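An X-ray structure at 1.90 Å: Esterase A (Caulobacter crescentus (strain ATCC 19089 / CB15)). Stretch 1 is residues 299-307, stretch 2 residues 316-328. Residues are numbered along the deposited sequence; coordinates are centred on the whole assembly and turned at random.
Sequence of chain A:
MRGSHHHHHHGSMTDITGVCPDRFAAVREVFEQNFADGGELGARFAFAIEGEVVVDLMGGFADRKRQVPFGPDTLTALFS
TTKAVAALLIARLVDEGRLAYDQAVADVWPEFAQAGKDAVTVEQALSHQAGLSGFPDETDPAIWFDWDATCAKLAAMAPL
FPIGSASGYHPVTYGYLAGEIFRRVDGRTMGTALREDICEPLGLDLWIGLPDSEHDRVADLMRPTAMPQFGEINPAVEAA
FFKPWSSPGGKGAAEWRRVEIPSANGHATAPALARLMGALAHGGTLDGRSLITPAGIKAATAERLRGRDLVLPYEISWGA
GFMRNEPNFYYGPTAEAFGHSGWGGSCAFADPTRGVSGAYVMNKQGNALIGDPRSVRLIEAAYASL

Stretch 1 299-307: AATAERLRG
Stretch 2 316-328: ISWGAGFMRNEPN

The contact is a short antiparallel β-ladder, extended at one end by a helix terminus and covered on one face by a charged cluster. Leu 305 pairs with Trp 318, Arg 306 with Ser 317 and Gly 307 with Ile 316. Trp 318 N donates to Leu 305 O (3.0 Å), Arg 304 N to Trp 318 O (2.7 Å), Gly 307 N to Ile 316 O (3.2 Å) and Ile 316 N to Gly 307 O (3.0 Å). Gly 307, at phi/psi 152/-177, adopts angles that call for glycine. Beyond the ladder the helix ends at Thr 301, and Ala 320 N donates to Ala 300 O (2.9 Å). A CB on Gly 319 would fall 3.1 Å from both Thr 301 O and Ala 300 O; its absence leaves both carbonyls room. Arg 304 NH1 donates to Ala 299 O and Ala 302 O (2.8 Å each), with Ala 320 CB over one guanidinium face.

On the Arg 306 and Ser 317 face, Ser 317 OG (chi1 t) donates to Glu 303 (t, t) OE2 (2.6 Å) and accepts from Arg 324 (m, t, p) NH1 (2.9 Å), which also bridges to Glu 326 OE1 (2.9 Å). Water 2 donates to Glu 303 OE2 and Glu 326 OE1 (2.7 Å each) and accepts from Arg 306 NH1 (3.0 Å), joining two carboxylates. Extended Arg 306 (chi1 to chi3 t) lays its guanidinium face against Pro 327. On the other face, Leu 305 (p, t) CD2 packs 4.1 Å from Trp 318 (m) CB. Near the helix end, Ala 300 CB meets buried Phe 322 (m) CE2 at 4.0 Å.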

# COMPACT_ATOMS: atom_id res chain seq x y z
N ALA A 299 -11.38 -4.58 -13.70
CA ALA A 299 -10.60 -3.67 -14.55
C ALA A 299 -9.34 -3.19 -13.83
O ALA A 299 -8.27 -3.06 -14.44
CB ALA A 299 -11.46 -2.49 -14.99
N ALA A 300 -9.45 -2.91 -12.52
CA ALA A 300 -8.33 -2.40 -11.75
C ALA A 300 -7.24 -3.44 -11.53
O ALA A 300 -6.06 -3.08 -11.40
CB ALA A 300 -8.79 -1.89 -10.38
N THR A 301 -7.59 -4.72 -11.45
CA THR A 301 -6.58 -5.69 -11.04
C THR A 301 -6.00 -6.48 -12.21
O THR A 301 -5.06 -7.25 -11.99
CB THR A 301 -7.16 -6.66 -10.00
OG1 THR A 301 -8.29 -7.36 -10.55
CG2 THR A 301 -7.60 -5.90 -8.76
N ALA A 302 -6.52 -6.30 -13.43
CA ALA A 302 -5.99 -7.04 -14.57
C ALA A 302 -4.51 -6.74 -14.76
O ALA A 302 -4.07 -5.60 -14.57
CB ALA A 302 -6.76 -6.70 -15.84
N GLU A 303 -3.75 -7.76 -15.13
CA GLU A 303 -2.33 -7.60 -15.37
C GLU A 303 -2.08 -6.59 -16.48
O GLU A 303 -2.56 -6.75 -17.60
CB GLU A 303 -1.69 -8.93 -15.75
CG GLU A 303 -0.20 -8.81 -15.97
CD GLU A 303 0.45 -10.16 -16.25
OE1 GLU A 303 0.50 -10.54 -17.43
OE2 GLU A 303 0.89 -10.82 -15.29
N ARG A 304 -1.31 -5.55 -16.16
CA ARG A 304 -0.83 -4.60 -17.15
C ARG A 304 0.47 -5.08 -17.78
O ARG A 304 0.64 -5.01 -19.01
CB ARG A 304 -0.62 -3.23 -16.50
CG ARG A 304 -1.82 -2.29 -16.63
CD ARG A 304 -3.11 -2.98 -16.26
NE ARG A 304 -4.28 -2.10 -16.38
CZ ARG A 304 -5.39 -2.24 -15.67
NH1 ARG A 304 -5.49 -3.22 -14.76
NH2 ARG A 304 -6.41 -1.40 -15.87
N LEU A 305 1.40 -5.56 -16.95
CA LEU A 305 2.64 -6.14 -17.45
C LEU A 305 3.26 -6.97 -16.34
O LEU A 305 2.90 -6.84 -15.16
CB LEU A 305 3.62 -5.08 -17.93
CG LEU A 305 4.47 -4.35 -16.90
CD1 LEU A 305 5.60 -3.61 -17.64
CD2 LEU A 305 3.63 -3.39 -16.05
N ARG A 306 4.22 -7.81 -16.73
CA ARG A 306 4.87 -8.75 -15.83
C ARG A 306 6.31 -8.95 -16.27
O ARG A 306 6.60 -9.01 -17.47
CB ARG A 306 4.13 -10.09 -15.80
CG ARG A 306 4.82 -11.14 -14.98
CD ARG A 306 4.02 -12.42 -14.93
NE ARG A 306 4.85 -13.53 -14.49
CZ ARG A 306 4.40 -14.74 -14.22
NH1 ARG A 306 3.10 -14.99 -14.30
NH2 ARG A 306 5.24 -15.70 -13.84
N GLY A 307 7.21 -9.06 -15.31
CA GLY A 307 8.62 -9.24 -15.60
C GLY A 307 9.45 -8.66 -14.48
O GLY A 307 8.92 -8.18 -13.46
N ILE A 316 7.55 -9.11 -10.96
CA ILE A 316 6.28 -8.58 -10.46
C ILE A 316 5.27 -8.55 -11.59
O ILE A 316 5.59 -8.18 -12.73
CB ILE A 316 6.45 -7.17 -9.84
CG1 ILE A 316 7.44 -7.23 -8.67
CG2 ILE A 316 5.08 -6.58 -9.40
CD1 ILE A 316 7.79 -5.85 -8.09
N SER A 317 4.04 -8.95 -11.28
CA SER A 317 2.88 -8.76 -12.14
C SER A 317 2.10 -7.59 -11.55
O SER A 317 1.60 -7.67 -10.43
CB SER A 317 2.03 -10.03 -12.18
OG SER A 317 0.79 -9.85 -12.85
N TRP A 318 2.02 -6.49 -12.30
CA TRP A 318 1.34 -5.28 -11.85
C TRP A 318 -0.05 -5.18 -12.47
O TRP A 318 -0.19 -5.31 -13.69
CB TRP A 318 2.14 -4.03 -12.25
CG TRP A 318 3.38 -3.77 -11.45
CD1 TRP A 318 4.67 -3.83 -11.89
CD2 TRP A 318 3.44 -3.36 -10.07
NE1 TRP A 318 5.53 -3.50 -10.87
CE2 TRP A 318 4.80 -3.20 -9.75
CE3 TRP A 318 2.46 -3.11 -9.09
CZ2 TRP A 318 5.22 -2.82 -8.47
CZ3 TRP A 318 2.88 -2.73 -7.82
CH2 TRP A 318 4.25 -2.58 -7.53
N GLY A 319 -1.05 -4.92 -11.62
CA GLY A 319 -2.30 -4.33 -12.04
C GLY A 319 -2.19 -2.81 -12.04
O GLY A 319 -1.10 -2.24 -12.09
N ALA A 320 -3.34 -2.15 -11.96
CA ALA A 320 -3.38 -0.68 -11.96
C ALA A 320 -3.14 -0.15 -10.54
O ALA A 320 -4.03 0.37 -9.86
CB ALA A 320 -4.70 -0.18 -12.53
N GLY A 321 -1.88 -0.28 -10.11
CA GLY A 321 -1.44 0.11 -8.78
C GLY A 321 -1.41 -1.01 -7.76
O GLY A 321 -0.64 -0.94 -6.80
N PHE A 322 -2.22 -2.05 -7.94
CA PHE A 322 -2.15 -3.24 -7.09
C PHE A 322 -1.03 -4.17 -7.56
O PHE A 322 -0.80 -4.35 -8.76
CB PHE A 322 -3.49 -4.01 -7.12
CG PHE A 322 -4.67 -3.26 -6.55
CD1 PHE A 322 -4.78 -3.05 -5.18
CD2 PHE A 322 -5.69 -2.80 -7.38
CE1 PHE A 322 -5.90 -2.38 -4.65
CE2 PHE A 322 -6.80 -2.11 -6.86
CZ PHE A 322 -6.90 -1.90 -5.49
N MET A 323 -0.33 -4.78 -6.61
CA MET A 323 0.55 -5.89 -6.92
C MET A 323 -0.29 -7.16 -6.99
O MET A 323 -1.03 -7.48 -6.06
CB MET A 323 1.65 -6.02 -5.86
CG MET A 323 2.71 -7.07 -6.21
SD MET A 323 4.08 -7.14 -5.04
CE MET A 323 3.82 -5.60 -4.08
N ARG A 324 -0.19 -7.87 -8.11
CA ARG A 324 -0.84 -9.17 -8.19
C ARG A 324 0.05 -10.23 -7.52
O ARG A 324 1.23 -10.01 -7.26
CB ARG A 324 -1.14 -9.52 -9.65
CG ARG A 324 -1.96 -8.43 -10.35
CD ARG A 324 -2.28 -8.77 -11.81
NE ARG A 324 -3.24 -9.87 -11.89
CZ ARG A 324 -2.92 -11.12 -12.22
NH1 ARG A 324 -1.67 -11.44 -12.50
NH2 ARG A 324 -3.88 -12.05 -12.27
N ASN A 325 -0.55 -11.38 -7.21
CA ASN A 325 0.11 -12.31 -6.29
C ASN A 325 1.16 -13.15 -7.01
O ASN A 325 2.31 -13.25 -6.55
CB ASN A 325 -0.94 -13.18 -5.60
CG ASN A 325 -0.38 -13.92 -4.38
OD1 ASN A 325 0.60 -13.50 -3.77
ND2 ASN A 325 -1.02 -15.03 -4.04
N GLU A 326 0.81 -13.75 -8.15
CA GLU A 326 1.80 -14.46 -8.95
C GLU A 326 2.85 -13.46 -9.43
O GLU A 326 2.50 -12.31 -9.71
CB GLU A 326 1.15 -15.16 -10.14
CG GLU A 326 0.22 -14.26 -10.94
CD GLU A 326 -0.26 -14.92 -12.24
OE1 GLU A 326 -0.92 -14.23 -13.03
OE2 GLU A 326 0.02 -16.12 -12.45
N PRO A 327 4.11 -13.91 -9.55
CA PRO A 327 4.59 -15.28 -9.39
C PRO A 327 5.20 -15.59 -8.01
O PRO A 327 5.79 -16.65 -7.85
CB PRO A 327 5.68 -15.38 -10.46
CG PRO A 327 6.34 -14.03 -10.38
CD PRO A 327 5.19 -13.04 -10.07
N ASN A 328 5.09 -14.68 -7.05
CA ASN A 328 5.80 -14.89 -5.79
C ASN A 328 4.92 -15.48 -4.70
O ASN A 328 5.45 -16.11 -3.78
CB ASN A 328 6.41 -13.56 -5.32
CG ASN A 328 7.30 -12.93 -6.38
OD1 ASN A 328 8.36 -13.47 -6.70
ND2 ASN A 328 6.87 -11.79 -6.94
O HOH W 1 -6.61 -10.22 -12.33
O HOH W 2 0.65 -13.55 -15.16